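Local structure of inclusion membrane protein A (6E7E) at residues Q12-S17 with G95-L100; S17-N22 with G66-L71; S47-D52 with E129-I134. The protein probably mediates the homotypic fusion of chlamydial inclusions as a SNARE-like inclusion membrane protein, of which this chain is the soluble domain. The protein carries 2 engineered substitutions. All coordinates share one frame; numbering follows the deposited sequence.

From the N terminus, helix 4-38 supplies the first segment of both contact 1 and contact 2, which share Ser17. Contact 2 brings helix 65-73 back to it, closing a loop of 43 intervening residues; this lies nested inside the larger loop of 77 residues that contact 1 closes with helix 87-107. The two sites touch, with centres about 8 Å apart. Contact 3 starts within both loops, on helix 44-57, and ends beyond them on helix 125-165, so it crosses both along the chain. Its centre is about 24 Å from that of contact 1, and it ties helix 44-57 to helix 125-165.

Contact 1 of 3, residues Q12-S17 with G95-L100; sequences QREVGS and GSVASL
Within the all-helical bundle of the IncA soluble domain, Glu14 and Ser17 of helix 4-38 receive Val97 of helix 87-107 in a knobs-into-holes arrangement, the two segments running in broadly the same direction. Val97 is the knob, a branched apolar side chain that aims across the interface. Its hole is the four-residue set Glu14, Ser17, Leu18 and Ile21, spaced i, i+3, i+4 and i+7 along helix 4-38; within residues 12-17, Glu14 and Ser17 form two of the corners. The backbones come closest at Glu14 and Val97, whose CA atoms are 6.9 Å apart.

The tightest approach is that of Glu14 OE1, which lies 3.3 Å from Val97 CB. It sits beyond CB on the side away from CA and is matched almost equally to the two methyls, with 3.4 Å from Glu14 OE1 to Val97 CG1. The carboxylate meets the branch end-on, its CD-OE1 bond pointing at Val97 CB with an angle at OE1 of about 170°. A bend in the glutamate chain at chi2, -48°, brings the acid group round to this place. Leu93 and Lys94 of helix 87-107 also touch the Glu14 side chain, while its OE1 meets C-H groups of Val97. Such buried surroundings would tend to raise the cost of a negative charge, part of which the nearby Lys94 may offset.

Serine suits its position because it is small enough to let the valine in, while its hydroxyl serves a different partner, hydrogen-bonding with Arg101 NH2. The methylene carries the contact instead: Ser17 CB rests 3.6 Å from Val97 CG1, the methyl that lies anti to the valine backbone N (chi1 166°).

Contact 2 of 3, residues S17-N22 with G66-L71; sequences SLKEIN and GFESLL
The flat carboxylate of Glu68 has the end of Lys19 lying over one of its faces. Lys19 CE stands almost directly above one oxygen, at 3.4 Å from Glu68 OE2, with the carboxylate carbon Glu68 CD at 3.6 Å from Lys19 CE. The ammonium follows on the same face, displaced past that oxygen: Lys19 NZ and Glu68 OE2 form a salt bridge at 3.6 Å. Because the nitrogen stands above the plane and at some distance, the attraction is mainly electrostatic, without a hydrogen bond.

The two chains cross at about a right angle, and both are extended. Glu68 leaves its helix with CG anti to the backbone N (chi1 -173°), which sends the acid out toward helix 4-38. Long, flexible, charged residues suit this rim, where Lys19 is exposed and can bridge helices while remaining in water.

Behind the ion pair the contact turns apolar. Leu18 CD1 and Phe67 CB approach to 4.5 Å, a looser meeting of two buried side chains. Phe67 also packs on Leu11 of helix 4-38, on Leu93 of helix 87-107 and on Leu148 and Leu152 of helix 125-165, so that helix 65-73, with its segment 66-71 running roughly antiparallel to 17-22, is seated against three helices of the bundle.

Contact 3 of 3, residues S47-D52 with E129-I134; sequences SAVSQD and EELKTI
On the helix whose Leu131 and Lys132 receive Val49, the carbonyl oxygen of Glu129 is gripped twice by one residue: Thr133 OG1 donates to Glu129 O at 2.9 Å, and Thr133 N donates to the same oxygen at 3.1 Å. The two donors arrive from opposite faces of the carbonyl plane, the hydroxyl tilted 32° from it. Exposed Thr133 can thus turn its hydroxyl back onto its own helix.

Across the interface, Val49 of helix 44-57 points at the neighbouring backbone. Its CG2 lies anti to the backbone N and touches Lys132 CG at 3.9 Å. The same methyl is 4.1 Å from Leu131 CB, while Val49 CG1 reaches Leu131 CB at 4.2 Å. Both partner chains cross the valine at about a right angle. A short branched residue suits this close approach, where the CA atoms of Val49 and Lys132 are 6.4 Å apart.

Leu131 turns into the core against Leu46, Phe53, Leu107 and Leu110. Lys132 packs through CG and runs on, extended, to a salt bridge with Asp45; Asp52 pairs with Arg135. The chemistry implies an apolar contact between the segments themselves, with charged partners supplied by residues just beyond them.

Contact 1 of 3, residues Q12-S17 with G95-L100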
loop_
_atom_site.group_PDB
_atom_site.type_symbol
_atom_site.label_atom_id
_atom_site.label_comp_id
_atom_site.label_asym_id
_atom_site.label_seq_id
_atom_site.Cartn_x
_atom_site.Cartn_y
_atom_site.Cartn_z
ATOM N N GLN A 12 8.562 -3.775 -12.539
ATOM C CA GLN A 12 8.317 -2.413 -13.033
ATOM C C GLN A 12 6.812 -2.146 -13.069
ATOM O O GLN A 12 6.342 -1.094 -12.626
ATOM C CB GLN A 12 8.932 -2.278 -14.397
ATOM C CG GLN A 12 8.729 -0.947 -15.077
ATOM C CD GLN A 12 9.271 -0.988 -16.486
ATOM O OE1 GLN A 12 9.127 -1.960 -17.227
ATOM N NE2 GLN A 12 9.935 0.084 -16.861
ATOM N N ARG A 13 6.073 -3.111 -13.590
ATOM C CA ARG A 13 4.605 -2.977 -13.678
ATOM C C ARG A 13 3.999 -2.884 -12.282
ATOM O O ARG A 13 3.141 -2.023 -12.029
ATOM C CB ARG A 13 4.065 -4.198 -14.422
ATOM C CG ARG A 13 2.556 -4.327 -14.548
ATOM C CD ARG A 13 2.157 -5.735 -15.056
ATOM N NE ARG A 13 2.879 -6.098 -16.277
ATOM C CZ ARG A 13 3.744 -7.107 -16.462
ATOM N NH1 ARG A 13 3.974 -8.015 -15.527
ATOM N NH2 ARG A 13 4.369 -7.213 -17.629
ATOM N N GLU A 14 4.397 -3.760 -11.374
ATOM C CA GLU A 14 3.776 -3.747 -10.041
ATOM C C GLU A 14 4.179 -2.503 -9.259
ATOM O O GLU A 14 3.340 -1.986 -8.528
ATOM C CB GLU A 14 4.136 -5.021 -9.291
ATOM C CG GLU A 14 3.630 -6.293 -9.949
ATOM C CD GLU A 14 2.169 -6.259 -10.374
ATOM O OE1 GLU A 14 1.330 -5.945 -9.539
ATOM O OE2 GLU A 14 1.870 -6.536 -11.549
ATOM N N VAL A 15 5.418 -2.031 -9.378
ATOM C CA VAL A 15 5.790 -0.784 -8.675
ATOM C C VAL A 15 5.039 0.394 -9.276
ATOM O O VAL A 15 4.595 1.272 -8.511
ATOM C CB VAL A 15 7.307 -0.586 -8.687
ATOM C CG1 VAL A 15 7.692 0.804 -8.242
ATOM C CG2 VAL A 15 7.958 -1.643 -7.850
ATOM N N GLY A 16 4.845 0.425 -10.578
ATOM C CA GLY A 16 4.016 1.494 -11.157
ATOM C C GLY A 16 2.624 1.466 -10.538
ATOM O O GLY A 16 2.068 2.521 -10.203
ATOM N N SER A 17 2.051 0.293 -10.404
ATOM C CA SER A 17 0.720 0.137 -9.769
ATOM C C SER A 17 0.771 0.553 -8.305
ATOM O O SER A 17 -0.162 1.223 -7.843
ATOM C CB SER A 17 0.234 -1.264 -9.926
ATOM O OG SER A 17 -0.037 -1.514 -11.279
ATOM N N GLY A 95 -0.485 -10.322 -6.306
ATOM C CA GLY A 95 -1.731 -10.568 -5.534
ATOM C C GLY A 95 -2.033 -9.392 -4.601
ATOM O O GLY A 95 -3.186 -8.959 -4.477
ATOM N N SER A 96 -1.021 -8.893 -3.901
ATOM C CA SER A 96 -1.189 -7.737 -2.999
ATOM C C SER A 96 -1.683 -6.530 -3.782
ATOM O O SER A 96 -2.593 -5.833 -3.316
ATOM C CB SER A 96 0.101 -7.411 -2.315
ATOM O OG SER A 96 0.439 -8.318 -1.290
ATOM N N VAL A 97 -1.053 -6.248 -4.898
ATOM C CA VAL A 97 -1.434 -5.085 -5.724
ATOM C C VAL A 97 -2.896 -5.218 -6.146
ATOM O O VAL A 97 -3.669 -4.249 -6.037
ATOM C CB VAL A 97 -0.485 -4.956 -6.918
ATOM C CG1 VAL A 97 -1.041 -4.008 -7.957
ATOM C CG2 VAL A 97 0.891 -4.506 -6.470
ATOM N N ALA A 98 -3.293 -6.385 -6.625
ATOM C CA ALA A 98 -4.683 -6.571 -7.088
ATOM C C ALA A 98 -5.655 -6.372 -5.927
ATOM O O ALA A 98 -6.714 -5.752 -6.115
ATOM C CB ALA A 98 -4.839 -7.923 -7.706
ATOM N N SER A 99 -5.334 -6.912 -4.774
ATOM C CA SER A 99 -6.227 -6.798 -3.612
ATOM C C SER A 99 -6.340 -5.349 -3.173
ATOM O O SER A 99 -7.455 -4.881 -2.862
ATOM C CB SER A 99 -5.742 -7.667 -2.527
ATOM O OG SER A 99 -6.647 -7.610 -1.453
ATOM N N LEU A 100 -5.246 -4.618 -3.128
ATOM C CA LEU A 100 -5.291 -3.193 -2.747
ATOM C C LEU A 100 -6.129 -2.396 -3.745
ATOM O O LEU A 100 -6.880 -1.522 -3.319
ATOM C CB LEU A 100 -3.862 -2.658 -2.628
ATOM C CG LEU A 100 -3.106 -3.161 -1.409
ATOM C CD1 LEU A 100 -1.611 -2.903 -1.572
ATOM C CD2 LEU A 100 -3.618 -2.527 -0.125
#

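Contact 2 of 3, residues S17-N22 with G66-L71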
loop_
_atom_site.group_PDB
_atom_site.type_symbol
_atom_site.label_atom_id
_atom_site.label_comp_id
_atom_site.label_asym_id
_atom_site.label_seq_id
_atom_site.Cartn_x
_atom_site.Cartn_y
_atom_site.Cartn_z
ATOM N N SER A 17 2.051 0.293 -10.404
ATOM C CA SER A 17 0.720 0.137 -9.769
ATOM C C SER A 17 0.771 0.553 -8.305
ATOM O O SER A 17 -0.162 1.223 -7.843
ATOM C CB SER A 17 0.234 -1.264 -9.926
ATOM O OG SER A 17 -0.037 -1.514 -11.279
ATOM N N LEU A 18 1.797 0.166 -7.575
ATOM C CA LEU A 18 1.922 0.565 -6.165
ATOM C C LEU A 18 1.950 2.084 -6.047
ATOM O O LEU A 18 1.386 2.614 -5.075
ATOM C CB LEU A 18 3.173 -0.028 -5.535
ATOM C CG LEU A 18 3.066 -1.504 -5.207
ATOM C CD1 LEU A 18 4.465 -2.041 -4.970
ATOM C CD2 LEU A 18 2.162 -1.727 -4.009
ATOM N N LYS A 19 2.615 2.789 -6.955
ATOM C CA LYS A 19 2.668 4.251 -6.890
ATOM C C LYS A 19 1.278 4.824 -7.161
ATOM O O LYS A 19 0.909 5.830 -6.538
ATOM C CB LYS A 19 3.690 4.791 -7.879
ATOM C CG LYS A 19 5.124 4.513 -7.454
ATOM C CD LYS A 19 6.133 4.991 -8.464
ATOM C CE LYS A 19 7.542 4.792 -7.981
ATOM N NZ LYS A 19 8.531 5.309 -8.950
ATOM N N GLU A 20 0.505 4.224 -8.054
ATOM C CA GLU A 20 -0.888 4.677 -8.253
ATOM C C GLU A 20 -1.720 4.425 -7.001
ATOM O O GLU A 20 -2.514 5.283 -6.587
ATOM C CB GLU A 20 -1.515 3.953 -9.436
ATOM C CG GLU A 20 -0.858 4.276 -10.756
ATOM C CD GLU A 20 -1.650 3.817 -11.945
ATOM O OE1 GLU A 20 -2.538 2.968 -11.770
ATOM O OE2 GLU A 20 -1.422 4.370 -13.022
ATOM N N ILE A 21 -1.563 3.255 -6.411
ATOM C CA ILE A 21 -2.271 2.882 -5.173
ATOM C C ILE A 21 -1.891 3.872 -4.085
ATOM O O ILE A 21 -2.757 4.351 -3.352
ATOM C CB ILE A 21 -1.954 1.428 -4.809
ATOM C CG1 ILE A 21 -2.644 0.451 -5.757
ATOM C CG2 ILE A 21 -2.291 1.147 -3.360
ATOM C CD1 ILE A 21 -2.026 -0.941 -5.707
ATOM N N ASN A 22 -0.611 4.181 -3.956
ATOM C CA ASN A 22 -0.163 5.146 -2.935
ATOM C C ASN A 22 -0.873 6.479 -3.112
ATOM O O ASN A 22 -1.362 7.076 -2.158
ATOM C CB ASN A 22 1.346 5.330 -3.068
ATOM C CG ASN A 22 1.903 6.326 -2.083
ATOM O OD1 ASN A 22 2.454 7.364 -2.458
ATOM N ND2 ASN A 22 1.688 6.072 -0.822
ATOM N N GLY A 66 10.933 -1.418 -0.303
ATOM C CA GLY A 66 11.889 -2.448 -0.729
ATOM C C GLY A 66 11.695 -2.827 -2.178
ATOM O O GLY A 66 12.671 -3.119 -2.873
ATOM N N PHE A 67 10.457 -2.851 -2.651
ATOM C CA PHE A 67 10.163 -3.186 -4.064
ATOM C C PHE A 67 10.666 -2.061 -4.950
ATOM O O PHE A 67 11.186 -2.334 -6.034
ATOM C CB PHE A 67 8.691 -3.490 -4.246
ATOM C CG PHE A 67 8.252 -4.759 -3.589
ATOM C CD1 PHE A 67 8.688 -5.969 -4.087
ATOM C CD2 PHE A 67 7.506 -4.740 -2.425
ATOM C CE1 PHE A 67 8.314 -7.153 -3.481
ATOM C CE2 PHE A 67 7.133 -5.924 -1.817
ATOM C CZ PHE A 67 7.523 -7.125 -2.361
ATOM N N GLU A 68 10.370 -0.826 -4.562
ATOM C CA GLU A 68 10.831 0.328 -5.352
ATOM C C GLU A 68 12.358 0.318 -5.389
ATOM O O GLU A 68 12.984 0.540 -6.451
ATOM C CB GLU A 68 10.238 1.605 -4.754
ATOM C CG GLU A 68 10.518 2.813 -5.601
ATOM C CD GLU A 68 9.776 4.067 -5.197
ATOM O OE1 GLU A 68 8.882 3.981 -4.344
ATOM O OE2 GLU A 68 10.113 5.113 -5.752
ATOM N N SER A 69 12.985 0.064 -4.250
ATOM C CA SER A 69 14.459 0.004 -4.202
ATOM C C SER A 69 15.013 -1.117 -5.096
ATOM O O SER A 69 16.018 -0.919 -5.785
ATOM C CB SER A 69 14.917 -0.188 -2.797
ATOM O OG SER A 69 14.706 0.977 -2.016
ATOM N N LEU A 70 14.398 -2.293 -5.070
ATOM C CA LEU A 70 14.842 -3.438 -5.894
ATOM C C LEU A 70 14.798 -3.044 -7.359
ATOM O O LEU A 70 15.752 -3.273 -8.098
ATOM C CB LEU A 70 13.938 -4.639 -5.647
ATOM C CG LEU A 70 14.343 -5.915 -6.377
ATOM C CD1 LEU A 70 15.739 -6.374 -5.966
ATOM C CD2 LEU A 70 13.318 -6.988 -6.112
ATOM N N LEU A 71 13.697 -2.447 -7.763
ATOM C CA LEU A 71 13.541 -2.046 -9.178
ATOM C C LEU A 71 14.719 -1.126 -9.521
ATOM O O LEU A 71 15.315 -1.251 -10.599
ATOM C CB LEU A 71 12.184 -1.366 -9.376
ATOM C CG LEU A 71 11.886 -0.978 -10.806
ATOM C CD1 LEU A 71 11.646 -2.234 -11.632
ATOM C CD2 LEU A 71 10.698 -0.040 -10.839
#

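Contact 3 of 3, residues S47-D52 with E129-I134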
loop_
_atom_site.group_PDB
_atom_site.type_symbol
_atom_site.label_atom_id
_atom_site.label_comp_id
_atom_site.label_asym_id
_atom_site.label_seq_id
_atom_site.Cartn_x
_atom_site.Cartn_y
_atom_site.Cartn_z
ATOM N N SER A 47 -16.886 8.768 13.105
ATOM C CA SER A 47 -15.713 9.639 13.246
ATOM C C SER A 47 -14.489 8.788 13.610
ATOM O O SER A 47 -13.373 9.036 13.093
ATOM C CB SER A 47 -15.999 10.727 14.248
ATOM O OG SER A 47 -14.888 11.575 14.425
ATOM N N ALA A 48 -14.644 7.822 14.509
ATOM C CA ALA A 48 -13.517 6.977 14.967
ATOM C C ALA A 48 -13.027 6.099 13.811
ATOM O O ALA A 48 -11.805 5.986 13.603
ATOM C CB ALA A 48 -13.942 6.163 16.157
ATOM N N VAL A 49 -13.932 5.457 13.069
ATOM C CA VAL A 49 -13.474 4.583 11.967
ATOM C C VAL A 49 -12.780 5.442 10.904
ATOM O O VAL A 49 -11.803 4.999 10.298
ATOM C CB VAL A 49 -14.609 3.720 11.366
ATOM C CG1 VAL A 49 -15.688 4.444 10.589
ATOM C CG2 VAL A 49 -14.005 2.688 10.421
ATOM N N SER A 50 -13.275 6.649 10.676
ATOM C CA SER A 50 -12.660 7.553 9.698
ATOM C C SER A 50 -11.243 7.924 10.150
ATOM O O SER A 50 -10.320 7.942 9.319
ATOM C CB SER A 50 -13.546 8.757 9.509
ATOM O OG SER A 50 -14.806 8.413 8.944
ATOM N N GLN A 51 -11.064 8.233 11.422
ATOM C CA GLN A 51 -9.705 8.499 11.947
ATOM C C GLN A 51 -8.820 7.253 11.790
ATOM O O GLN A 51 -7.634 7.400 11.484
ATOM C CB GLN A 51 -9.789 8.963 13.392
ATOM C CG GLN A 51 -8.430 9.109 14.078
ATOM C CD GLN A 51 -7.478 10.110 13.463
ATOM O OE1 GLN A 51 -7.892 11.168 12.991
ATOM N NE2 GLN A 51 -6.190 9.793 13.478
ATOM N N ASP A 52 -9.397 6.064 11.918
ATOM C CA ASP A 52 -8.627 4.817 11.700
ATOM C C ASP A 52 -8.136 4.719 10.259
ATOM O O ASP A 52 -6.994 4.264 10.030
ATOM C CB ASP A 52 -9.468 3.576 12.008
ATOM C CG ASP A 52 -9.845 3.351 13.442
ATOM O OD1 ASP A 52 -9.181 3.929 14.317
ATOM O OD2 ASP A 52 -10.792 2.577 13.643
ATOM N N GLU A 129 -20.532 -0.118 9.283
ATOM C CA GLU A 129 -20.103 -1.529 9.335
ATOM C C GLU A 129 -19.261 -1.859 8.099
ATOM O O GLU A 129 -18.248 -2.556 8.235
ATOM C CB GLU A 129 -21.337 -2.415 9.426
ATOM C CG GLU A 129 -21.020 -3.879 9.302
ATOM C CD GLU A 129 -20.054 -4.362 10.348
ATOM O OE1 GLU A 129 -19.884 -3.668 11.387
ATOM O OE2 GLU A 129 -19.476 -5.424 10.115
ATOM N N GLU A 130 -19.656 -1.364 6.934
ATOM C CA GLU A 130 -18.872 -1.609 5.718
ATOM C C GLU A 130 -17.493 -0.971 5.866
ATOM O O GLU A 130 -16.479 -1.592 5.479
ATOM C CB GLU A 130 -19.607 -1.066 4.510
ATOM C CG GLU A 130 -18.884 -1.374 3.232
ATOM C CD GLU A 130 -19.627 -0.997 1.969
ATOM O OE1 GLU A 130 -20.609 -0.248 2.071
ATOM O OE2 GLU A 130 -19.231 -1.471 0.887
ATOM N N LEU A 131 -17.427 0.228 6.391
ATOM C CA LEU A 131 -16.153 0.929 6.568
ATOM C C LEU A 131 -15.253 0.149 7.518
ATOM O O LEU A 131 -14.048 0.023 7.253
ATOM C CB LEU A 131 -16.381 2.353 7.054
ATOM C CG LEU A 131 -16.884 3.299 5.979
ATOM C CD1 LEU A 131 -17.358 4.593 6.632
ATOM C CD2 LEU A 131 -15.804 3.584 4.956
ATOM N N LYS A 132 -15.790 -0.355 8.614
ATOM C CA LYS A 132 -14.965 -1.121 9.552
ATOM C C LYS A 132 -14.427 -2.379 8.874
ATOM O O LYS A 132 -13.263 -2.774 9.113
ATOM C CB LYS A 132 -15.754 -1.525 10.780
ATOM C CG LYS A 132 -16.091 -0.391 11.722
ATOM C CD LYS A 132 -16.984 -0.850 12.826
ATOM C CE LYS A 132 -17.403 0.264 13.756
ATOM N NZ LYS A 132 -18.516 -0.174 14.634
ATOM N N THR A 133 -15.238 -3.004 8.030
ATOM C CA THR A 133 -14.819 -4.244 7.343
ATOM C C THR A 133 -13.695 -3.925 6.356
ATOM O O THR A 133 -12.698 -4.690 6.289
ATOM C CB THR A 133 -16.054 -4.875 6.694
ATOM O OG1 THR A 133 -17.051 -5.125 7.689
ATOM C CG2 THR A 133 -15.726 -6.160 5.974
ATOM N N ILE A 134 -13.832 -2.879 5.579
ATOM C CA ILE A 134 -12.767 -2.481 4.634
ATOM C C ILE A 134 -11.514 -2.070 5.399
ATOM O O ILE A 134 -10.407 -2.434 4.992
ATOM C CB ILE A 134 -13.250 -1.369 3.694
ATOM C CG1 ILE A 134 -14.380 -1.892 2.814
ATOM C CG2 ILE A 134 -12.083 -0.837 2.880
ATOM C CD1 ILE A 134 -15.132 -0.795 2.134
#